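Local coordinates for protein angiotensin-converting enzyme (PDB 6S1Y) that probably cleaves peptides as a zinc-dependent metallopeptidase of the angiotensin-converting enzyme family, from the malaria mosquito Anopheles gambiae, at residues S188-N196 with D439-R447; H32-Y40 with S50-D58. One frame throughout, in Å; residues are numbered along the deposited sequence.

Contact 1. Residues S188-N196 with D439-R447; sequences SSGAAVWLN and DKYRWGVFR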
loop_
_atom_site.group_PDB
_atom_site.type_symbol
_atom_site.label_atom_id
_atom_site.label_comp_id
_atom_site.label_asym_id
_atom_site.label_seq_id
_atom_site.Cartn_x
_atom_site.Cartn_y
_atom_site.Cartn_z
ATOM N N SER A 188 -20.237 11.254 10.553
ATOM C CA SER A 188 -20.023 12.694 10.476
ATOM C C SER A 188 -19.315 13.110 9.185
ATOM O O SER A 188 -19.509 14.246 8.715
ATOM C CB SER A 188 -19.226 13.167 11.702
ATOM O OG SER A 188 -18.251 12.206 12.100
ATOM N N SER A 189 -18.504 12.222 8.602
ATOM C CA SER A 189 -17.699 12.570 7.439
ATOM C C SER A 189 -17.105 11.307 6.828
ATOM O O SER A 189 -17.060 10.248 7.459
ATOM C CB SER A 189 -16.558 13.528 7.807
ATOM O OG SER A 189 -15.534 12.812 8.511
ATOM N N GLY A 190 -16.571 11.464 5.611
ATOM C CA GLY A 190 -15.857 10.373 4.971
ATOM C C GLY A 190 -14.711 9.825 5.801
ATOM O O GLY A 190 -14.360 8.646 5.677
ATOM N N ALA A 191 -14.121 10.651 6.662
ATOM C CA ALA A 191 -13.013 10.181 7.487
ATOM C C ALA A 191 -13.485 9.208 8.560
ATOM O O ALA A 191 -12.773 8.248 8.894
ATOM C CB ALA A 191 -12.300 11.357 8.144
ATOM N N ALA A 192 -14.664 9.461 9.141
ATOM C CA ALA A 192 -15.221 8.531 10.116
ATOM C C ALA A 192 -15.529 7.205 9.449
ATOM O O ALA A 192 -15.344 6.144 10.041
ATOM C CB ALA A 192 -16.490 9.122 10.760
ATOM N N VAL A 193 -15.988 7.248 8.203
ATOM C CA VAL A 193 -16.258 6.010 7.480
ATOM C C VAL A 193 -14.995 5.166 7.381
ATOM O O VAL A 193 -14.997 3.973 7.712
ATOM C CB VAL A 193 -16.828 6.312 6.084
ATOM C CG1 VAL A 193 -16.871 5.020 5.241
ATOM C CG2 VAL A 193 -18.201 6.944 6.206
ATOM N N TRP A 194 -13.899 5.774 6.899
ATOM C CA TRP A 194 -12.642 5.043 6.752
ATOM C C TRP A 194 -12.155 4.538 8.101
ATOM O O TRP A 194 -11.786 3.371 8.248
ATOM C CB TRP A 194 -11.577 5.930 6.097
ATOM C CG TRP A 194 -11.681 6.066 4.591
ATOM C CD1 TRP A 194 -12.600 5.477 3.769
ATOM C CD2 TRP A 194 -10.840 6.863 3.740
ATOM N NE1 TRP A 194 -12.369 5.836 2.465
ATOM C CE2 TRP A 194 -11.298 6.688 2.417
ATOM C CE3 TRP A 194 -9.735 7.691 3.968
ATOM C CZ2 TRP A 194 -10.697 7.319 1.329
ATOM C CZ3 TRP A 194 -9.144 8.331 2.880
ATOM C CH2 TRP A 194 -9.630 8.144 1.582
ATOM N N LEU A 195 -12.165 5.407 9.112
ATOM C CA LEU A 195 -11.673 4.987 10.424
ATOM C C LEU A 195 -12.562 3.909 11.039
ATOM O O LEU A 195 -12.085 3.088 11.831
ATOM C CB LEU A 195 -11.553 6.199 11.350
ATOM C CG LEU A 195 -10.251 6.983 11.135
ATOM C CD1 LEU A 195 -10.354 8.391 11.740
ATOM C CD2 LEU A 195 -9.053 6.237 11.714
ATOM N N ASN A 196 -13.843 3.877 10.668
ATOM C CA ASN A 196 -14.730 2.854 11.204
ATOM C C ASN A 196 -14.253 1.440 10.884
ATOM O O ASN A 196 -14.460 0.531 11.689
ATOM C CB ASN A 196 -16.143 3.061 10.663
ATOM C CG ASN A 196 -17.065 1.933 11.042
ATOM O OD1 ASN A 196 -17.277 1.670 12.222
ATOM N ND2 ASN A 196 -17.613 1.254 10.042
ATOM N N ASP A 439 -3.603 10.101 4.520
ATOM C CA ASP A 439 -4.951 10.099 5.069
ATOM C C ASP A 439 -5.165 11.200 6.090
ATOM O O ASP A 439 -6.284 11.716 6.193
ATOM C CB ASP A 439 -5.291 8.718 5.626
ATOM C CG ASP A 439 -5.789 7.764 4.505
ATOM O OD1 ASP A 439 -5.781 8.200 3.334
ATOM O OD2 ASP A 439 -6.204 6.614 4.782
ATOM N N LYS A 440 -4.136 11.634 6.811
ATOM C CA LYS A 440 -4.338 12.818 7.641
ATOM C C LYS A 440 -4.788 13.972 6.764
ATOM O O LYS A 440 -5.728 14.689 7.105
ATOM C CB LYS A 440 -3.067 13.165 8.415
ATOM C CG LYS A 440 -3.230 14.235 9.478
ATOM C CD LYS A 440 -1.857 14.714 9.995
ATOM C CE LYS A 440 -1.962 15.775 11.124
ATOM N NZ LYS A 440 -2.349 15.168 12.418
ATOM N N TYR A 441 -4.179 14.120 5.588
ATOM C CA TYR A 441 -4.625 15.144 4.653
ATOM C C TYR A 441 -6.053 14.883 4.195
ATOM O O TYR A 441 -6.896 15.793 4.203
ATOM C CB TYR A 441 -3.694 15.214 3.450
ATOM C CG TYR A 441 -4.155 16.175 2.393
ATOM C CD1 TYR A 441 -3.953 17.531 2.537
ATOM C CD2 TYR A 441 -4.798 15.730 1.245
ATOM C CE1 TYR A 441 -4.375 18.419 1.577
ATOM C CE2 TYR A 441 -5.214 16.618 0.273
ATOM C CZ TYR A 441 -4.996 17.960 0.445
ATOM O OH TYR A 441 -5.402 18.844 -0.526
ATOM N N ARG A 442 -6.351 13.651 3.775
ATOM C CA ARG A 442 -7.682 13.405 3.224
ATOM C C ARG A 442 -8.747 13.478 4.309
ATOM O O ARG A 442 -9.847 13.982 4.062
ATOM C CB ARG A 442 -7.712 12.066 2.481
ATOM C CG ARG A 442 -6.984 12.161 1.146
ATOM C CD ARG A 442 -7.219 10.959 0.206
ATOM N NE ARG A 442 -6.603 9.713 0.662
ATOM C CZ ARG A 442 -6.640 8.556 -0.007
ATOM N NH1 ARG A 442 -7.272 8.430 -1.180
ATOM N NH2 ARG A 442 -6.039 7.506 0.509
ATOM N N TRP A 443 -8.446 13.016 5.527
ATOM C CA TRP A 443 -9.392 13.219 6.621
ATOM C C TRP A 443 -9.711 14.702 6.785
ATOM O O TRP A 443 -10.861 15.075 7.054
ATOM C CB TRP A 443 -8.845 12.689 7.941
ATOM C CG TRP A 443 -8.581 11.253 7.965
ATOM C CD1 TRP A 443 -9.106 10.311 7.137
ATOM C CD2 TRP A 443 -7.699 10.563 8.856
ATOM N NE1 TRP A 443 -8.610 9.067 7.462
ATOM C CE2 TRP A 443 -7.743 9.192 8.508
ATOM C CE3 TRP A 443 -6.878 10.966 9.922
ATOM C CZ2 TRP A 443 -6.997 8.227 9.178
ATOM C CZ3 TRP A 443 -6.123 9.997 10.587
ATOM C CH2 TRP A 443 -6.187 8.651 10.214
ATOM N N GLY A 444 -8.696 15.559 6.638
ATOM C CA GLY A 444 -8.902 16.978 6.811
ATOM C C GLY A 444 -9.790 17.575 5.742
ATOM O O GLY A 444 -10.618 18.445 6.032
ATOM N N VAL A 445 -9.624 17.138 4.493
ATOM C CA VAL A 445 -10.530 17.575 3.433
ATOM C C VAL A 445 -11.938 17.086 3.722
ATOM O O VAL A 445 -12.910 17.847 3.652
ATOM C CB VAL A 445 -10.034 17.083 2.061
ATOM C CG1 VAL A 445 -11.083 17.346 0.968
ATOM C CG2 VAL A 445 -8.708 17.751 1.698
ATOM N N PHE A 446 -12.063 15.808 4.085
ATOM C CA PHE A 446 -13.372 15.211 4.333
ATOM C C PHE A 446 -14.091 15.912 5.475
ATOM O O PHE A 446 -15.307 16.104 5.422
ATOM C CB PHE A 446 -13.214 13.728 4.669
ATOM C CG PHE A 446 -12.768 12.866 3.516
ATOM C CD1 PHE A 446 -12.914 13.279 2.209
ATOM C CD2 PHE A 446 -12.218 11.621 3.756
ATOM C CE1 PHE A 446 -12.521 12.469 1.162
ATOM C CE2 PHE A 446 -11.820 10.802 2.708
ATOM C CZ PHE A 446 -11.972 11.222 1.415
ATOM N N ARG A 447 -13.352 16.268 6.536
ATOM C CA ARG A 447 -13.948 16.878 7.717
ATOM C C ARG A 447 -14.182 18.374 7.569
ATOM O O ARG A 447 -14.826 18.957 8.440
ATOM C CB ARG A 447 -13.066 16.655 8.942
ATOM C CG ARG A 447 -13.064 15.234 9.456
ATOM C CD ARG A 447 -11.851 15.013 10.337
ATOM N NE ARG A 447 -11.880 13.722 11.021
ATOM C CZ ARG A 447 -10.820 13.161 11.591
ATOM N NH1 ARG A 447 -9.635 13.769 11.537
ATOM N NH2 ARG A 447 -10.936 11.981 12.203
HETATM O O HOH W 1 -15.307 13.191 11.175
HETATM O O HOH W 2 -16.772 14.204 4.309
#

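Contact 2. Residues H32-Y40 with S50-D58; sequences HQTLAAWEY and SKKTKAAAD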
loop_
_atom_site.group_PDB
_atom_site.type_symbol
_atom_site.label_atom_id
_atom_site.label_comp_id
_atom_site.label_asym_id
_atom_site.label_seq_id
_atom_site.Cartn_x
_atom_site.Cartn_y
_atom_site.Cartn_z
ATOM N N HIS A 32 -20.485 -10.120 -10.335
ATOM C CA HIS A 32 -20.737 -9.476 -11.620
ATOM C C HIS A 32 -20.113 -8.088 -11.646
ATOM O O HIS A 32 -19.508 -7.679 -12.637
ATOM C CB HIS A 32 -22.244 -9.407 -11.882
ATOM C CG HIS A 32 -22.600 -8.833 -13.218
ATOM N ND1 HIS A 32 -23.193 -7.595 -13.362
ATOM C CD2 HIS A 32 -22.430 -9.319 -14.471
ATOM C CE1 HIS A 32 -23.377 -7.344 -14.646
ATOM N NE2 HIS A 32 -22.922 -8.374 -15.341
ATOM N N GLN A 33 -20.211 -7.365 -10.539
ATOM C CA GLN A 33 -19.668 -6.016 -10.499
ATOM C C GLN A 33 -18.145 -6.037 -10.545
ATOM O O GLN A 33 -17.528 -5.289 -11.313
ATOM C CB GLN A 33 -20.188 -5.320 -9.249
ATOM C CG GLN A 33 -19.734 -3.909 -9.113
ATOM C CD GLN A 33 -18.837 -3.759 -7.932
ATOM O OE1 GLN A 33 -19.303 -3.543 -6.807
ATOM N NE2 GLN A 33 -17.529 -3.897 -8.165
ATOM N N THR A 34 -17.525 -6.918 -9.761
ATOM C CA THR A 34 -16.076 -7.050 -9.799
ATOM C C THR A 34 -15.591 -7.384 -11.202
ATOM O O THR A 34 -14.586 -6.827 -11.679
ATOM C CB THR A 34 -15.633 -8.132 -8.823
ATOM O OG1 THR A 34 -15.919 -7.724 -7.488
ATOM C CG2 THR A 34 -14.157 -8.379 -8.951
ATOM N N LEU A 35 -16.293 -8.295 -11.881
ATOM C CA LEU A 35 -15.876 -8.715 -13.208
ATOM C C LEU A 35 -15.862 -7.541 -14.179
ATOM O O LEU A 35 -14.908 -7.373 -14.952
ATOM C CB LEU A 35 -16.805 -9.820 -13.700
ATOM C CG LEU A 35 -16.200 -10.894 -14.597
ATOM C CD1 LEU A 35 -17.260 -11.976 -14.821
ATOM C CD2 LEU A 35 -15.711 -10.307 -15.905
ATOM N N ALA A 36 -16.907 -6.714 -14.151
ATOM C CA ALA A 36 -16.947 -5.562 -15.039
ATOM C C ALA A 36 -15.847 -4.566 -14.697
ATOM O O ALA A 36 -15.282 -3.933 -15.600
ATOM C CB ALA A 36 -18.327 -4.907 -14.973
ATOM N N ALA A 37 -15.517 -4.425 -13.406
ATOM C CA ALA A 37 -14.431 -3.530 -13.008
ATOM C C ALA A 37 -13.087 -4.042 -13.514
ATOM O O ALA A 37 -12.248 -3.261 -13.976
ATOM C CB ALA A 37 -14.420 -3.371 -11.488
ATOM N N TRP A 38 -12.877 -5.352 -13.468
ATOM C CA TRP A 38 -11.659 -5.919 -14.035
ATOM C C TRP A 38 -11.519 -5.587 -15.516
ATOM O O TRP A 38 -10.425 -5.238 -15.984
ATOM C CB TRP A 38 -11.653 -7.426 -13.828
ATOM C CG TRP A 38 -10.595 -8.126 -14.580
ATOM C CD1 TRP A 38 -10.693 -8.647 -15.841
ATOM C CD2 TRP A 38 -9.263 -8.412 -14.128
ATOM N NE1 TRP A 38 -9.504 -9.240 -16.197
ATOM C CE2 TRP A 38 -8.611 -9.113 -15.167
ATOM C CE3 TRP A 38 -8.562 -8.154 -12.942
ATOM C CZ2 TRP A 38 -7.286 -9.549 -15.064
ATOM C CZ3 TRP A 38 -7.239 -8.597 -12.837
ATOM C CH2 TRP A 38 -6.618 -9.277 -13.895
ATOM N N GLU A 39 -12.603 -5.715 -16.281
ATOM C CA GLU A 39 -12.508 -5.484 -17.717
ATOM C C GLU A 39 -12.121 -4.038 -18.008
ATOM O O GLU A 39 -11.283 -3.764 -18.877
ATOM C CB GLU A 39 -13.832 -5.842 -18.391
ATOM C CG GLU A 39 -14.055 -7.349 -18.531
ATOM C CD GLU A 39 -13.013 -8.006 -19.428
ATOM O OE1 GLU A 39 -12.434 -9.043 -19.029
ATOM O OE2 GLU A 39 -12.758 -7.464 -20.527
ATOM N N TYR A 40 -12.708 -3.094 -17.281
ATOM C CA TYR A 40 -12.282 -1.715 -17.418
ATOM C C TYR A 40 -10.833 -1.560 -16.970
ATOM O O TYR A 40 -10.000 -0.995 -17.696
ATOM C CB TYR A 40 -13.229 -0.817 -16.626
ATOM C CG TYR A 40 -12.903 0.640 -16.737
ATOM C CD1 TYR A 40 -12.973 1.292 -17.965
ATOM C CD2 TYR A 40 -12.522 1.375 -15.618
ATOM C CE1 TYR A 40 -12.665 2.628 -18.075
ATOM C CE2 TYR A 40 -12.228 2.713 -15.719
ATOM C CZ TYR A 40 -12.303 3.336 -16.949
ATOM O OH TYR A 40 -11.996 4.670 -17.057
ATOM N N SER A 50 -18.813 2.310 -19.036
ATOM C CA SER A 50 -20.266 2.273 -18.873
ATOM C C SER A 50 -20.730 0.944 -18.291
ATOM O O SER A 50 -21.630 0.906 -17.448
ATOM C CB SER A 50 -20.960 2.509 -20.210
ATOM O OG SER A 50 -20.518 3.726 -20.769
ATOM N N LYS A 51 -20.133 -0.159 -18.735
ATOM C CA LYS A 51 -20.487 -1.451 -18.164
ATOM C C LYS A 51 -20.039 -1.558 -16.713
ATOM O O LYS A 51 -20.740 -2.153 -15.882
ATOM C CB LYS A 51 -19.882 -2.572 -19.004
ATOM C CG LYS A 51 -20.831 -3.097 -20.065
ATOM C CD LYS A 51 -20.163 -4.115 -20.983
ATOM C CE LYS A 51 -18.888 -4.737 -20.391
ATOM N NZ LYS A 51 -18.382 -5.886 -21.223
ATOM N N LYS A 52 -18.884 -0.980 -16.377
ATOM C CA LYS A 52 -18.451 -1.011 -14.987
ATOM C C LYS A 52 -19.439 -0.277 -14.091
ATOM O O LYS A 52 -19.806 -0.769 -13.017
ATOM C CB LYS A 52 -17.054 -0.403 -14.843
ATOM C CG LYS A 52 -16.692 -0.058 -13.396
ATOM C CD LYS A 52 -15.261 0.457 -13.279
ATOM C CE LYS A 52 -14.881 0.702 -11.829
ATOM N NZ LYS A 52 -13.399 0.744 -11.670
ATOM N N THR A 53 -19.883 0.913 -14.505
ATOM C CA THR A 53 -20.783 1.641 -13.621
ATOM C C THR A 53 -22.191 1.058 -13.654
ATOM O O THR A 53 -22.869 1.036 -12.622
ATOM C CB THR A 53 -20.796 3.135 -13.954
ATOM O OG1 THR A 53 -21.499 3.367 -15.169
ATOM C CG2 THR A 53 -19.385 3.683 -14.111
ATOM N N LYS A 54 -22.641 0.550 -14.805
ATOM C CA LYS A 54 -23.914 -0.169 -14.837
ATOM C C LYS A 54 -23.912 -1.333 -13.845
ATOM O O LYS A 54 -24.831 -1.478 -13.030
ATOM C CB LYS A 54 -24.207 -0.678 -16.248
ATOM C CG LYS A 54 -25.645 -1.220 -16.393
ATOM C CD LYS A 54 -25.746 -2.420 -17.333
ATOM C CE LYS A 54 -26.869 -3.392 -16.895
ATOM N NZ LYS A 54 -28.163 -2.677 -16.594
ATOM N N ALA A 55 -22.889 -2.190 -13.906
ATOM C CA ALA A 55 -22.842 -3.330 -12.996
ATOM C C ALA A 55 -22.720 -2.869 -11.550
ATOM O O ALA A 55 -23.258 -3.512 -10.638
ATOM C CB ALA A 55 -21.680 -4.245 -13.365
ATOM N N ALA A 56 -22.034 -1.745 -11.323
ATOM C CA ALA A 56 -21.986 -1.182 -9.980
ATOM C C ALA A 56 -23.351 -0.639 -9.567
ATOM O O ALA A 56 -23.781 -0.831 -8.423
ATOM C CB ALA A 56 -20.921 -0.085 -9.902
ATOM N N ALA A 57 -24.048 0.034 -10.484
ATOM C CA ALA A 57 -25.394 0.510 -10.174
ATOM C C ALA A 57 -26.312 -0.656 -9.832
ATOM O O ALA A 57 -27.072 -0.591 -8.860
ATOM C CB ALA A 57 -25.950 1.314 -11.347
ATOM N N ASP A 58 -26.228 -1.743 -10.610
ATOM C CA ASP A 58 -27.014 -2.945 -10.333
ATOM C C ASP A 58 -26.743 -3.461 -8.930
ATOM O O ASP A 58 -27.672 -3.785 -8.182
ATOM C CB ASP A 58 -26.693 -4.042 -11.350
ATOM C CG ASP A 58 -27.151 -3.694 -12.744
ATOM O OD1 ASP A 58 -27.866 -2.676 -12.892
ATOM O OD2 ASP A 58 -26.794 -4.439 -13.691
HETATM O O HOH W 3 -18.117 -2.276 -11.460
HETATM O O HOH W 4 -11.570 -0.673 -12.578
#

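Contact 1. Residues S188-N196 with D439-R447
The short helix 190-196 meets the end of helix 431-447 at 135°, the axes of the two segments 8.7 Å apart, and Ala191 and Trp443 bring their CA atoms closest, at 4.8 Å. Trp194 has the largest single share of the contact. With CG anti to its carbonyl carbon (chi1 -79°), its ring fits as a knob into a hole formed by Asp439, Arg442, Trp443 and Phe446. Phe446 sends its CE2 edge at one face of the indole in a T-shaped stack. At the far end of the indole, Trp194 CH2 lies over the centre of the Arg442 guanidinium face, 3.4 Å from Arg442 CZ, with the two planes 68° apart. A salt bridge holds that guanidinium side-on: Arg442 NE and NH2 both bond Asp439 OD1, which is tilted from the guanidinium plane, the NH2 bond being 2.9 Å long. Val492 O takes a further bond from NH2, and Asp439 OD2 accepts from the backbone of Tyr494 and Leu495. The contact joins two helices of the largely helical peptidase fold, and its Asp439-Arg442 pair adjoins the chain around Tyr494, which lines the ligand pocket. Leu195 CD1 makes a CH-pi contact with the face of Trp443, 4.2 Å from the centroid of its six-membered ring. Ala191 CB packs against Trp443 CD1 at 3.5 Å and also lies over the guanidinium face of Arg447, whose NH2 forms a salt bridge with Glu204. Ser189 is the N-cap; its OG accepts a weak bond from Ala191 N. A water bridges Gly190 N and Phe446 O.

Contact 2. Residues H32-Y40 with S50-D58
Ala36 CB meets Ala55 CB at 3.8 Å in an apolar contact between the two helices. His32 and Gln33 are van der Waals neighbours beside it: His32 ND1 approaches Ala55 CB to 3.7 Å, and Gln33 CG lies 3.6 Å from Ala56 CA. The axes of the segments pass 8.1 Å apart at 164°, nearly antiparallel. This is a helical hairpin: helices 12-42 and 46-70 follow each other in the chain with a short turn between them. Ala56 also touches Phe103 and Leu107 of helix 100-119.

The aliphatic chain of Lys52 makes the second group. With CG anti to the backbone N (chi1 165°) and an extended chain beyond, it runs past Ala37 to Tyr40, and its CD lies 3.7 Å from Tyr40 CD2.

Polar links across the hairpin pass through water. One water donates to Gln33 O and to Lys52 O, 2.7 Å from Lys52 O. Another donates to Ala37 O and accepts from Lys52 NZ. Close contact therefore comes mainly from alanines and the methylenes of Lys52 and Gln33, with no direct hydrogen bond across the hairpin, while water serves backbone carbonyls and the lysine ammonium group.

Contact 1 is mainly buried, whereas contact 2 is only partly so and its centre lies farther from that of the chain. Their centres are 26 Å apart, and they share no helix. Contact 2 pairs neighbouring helices across a short turn; contact 1 joins segments separated by 242 residues. Large aromatic rings fill contact 1, set against a charged pair within its second segment. In contact 2 the helices lie slightly closer and more nearly antiparallel, consistent with its alanines. Water bridges the backbones in both. Each has a basic side chain about 9 Å from the bound ligand at the nearest atoms, Arg442 in contact 1 and Lys52 in contact 2.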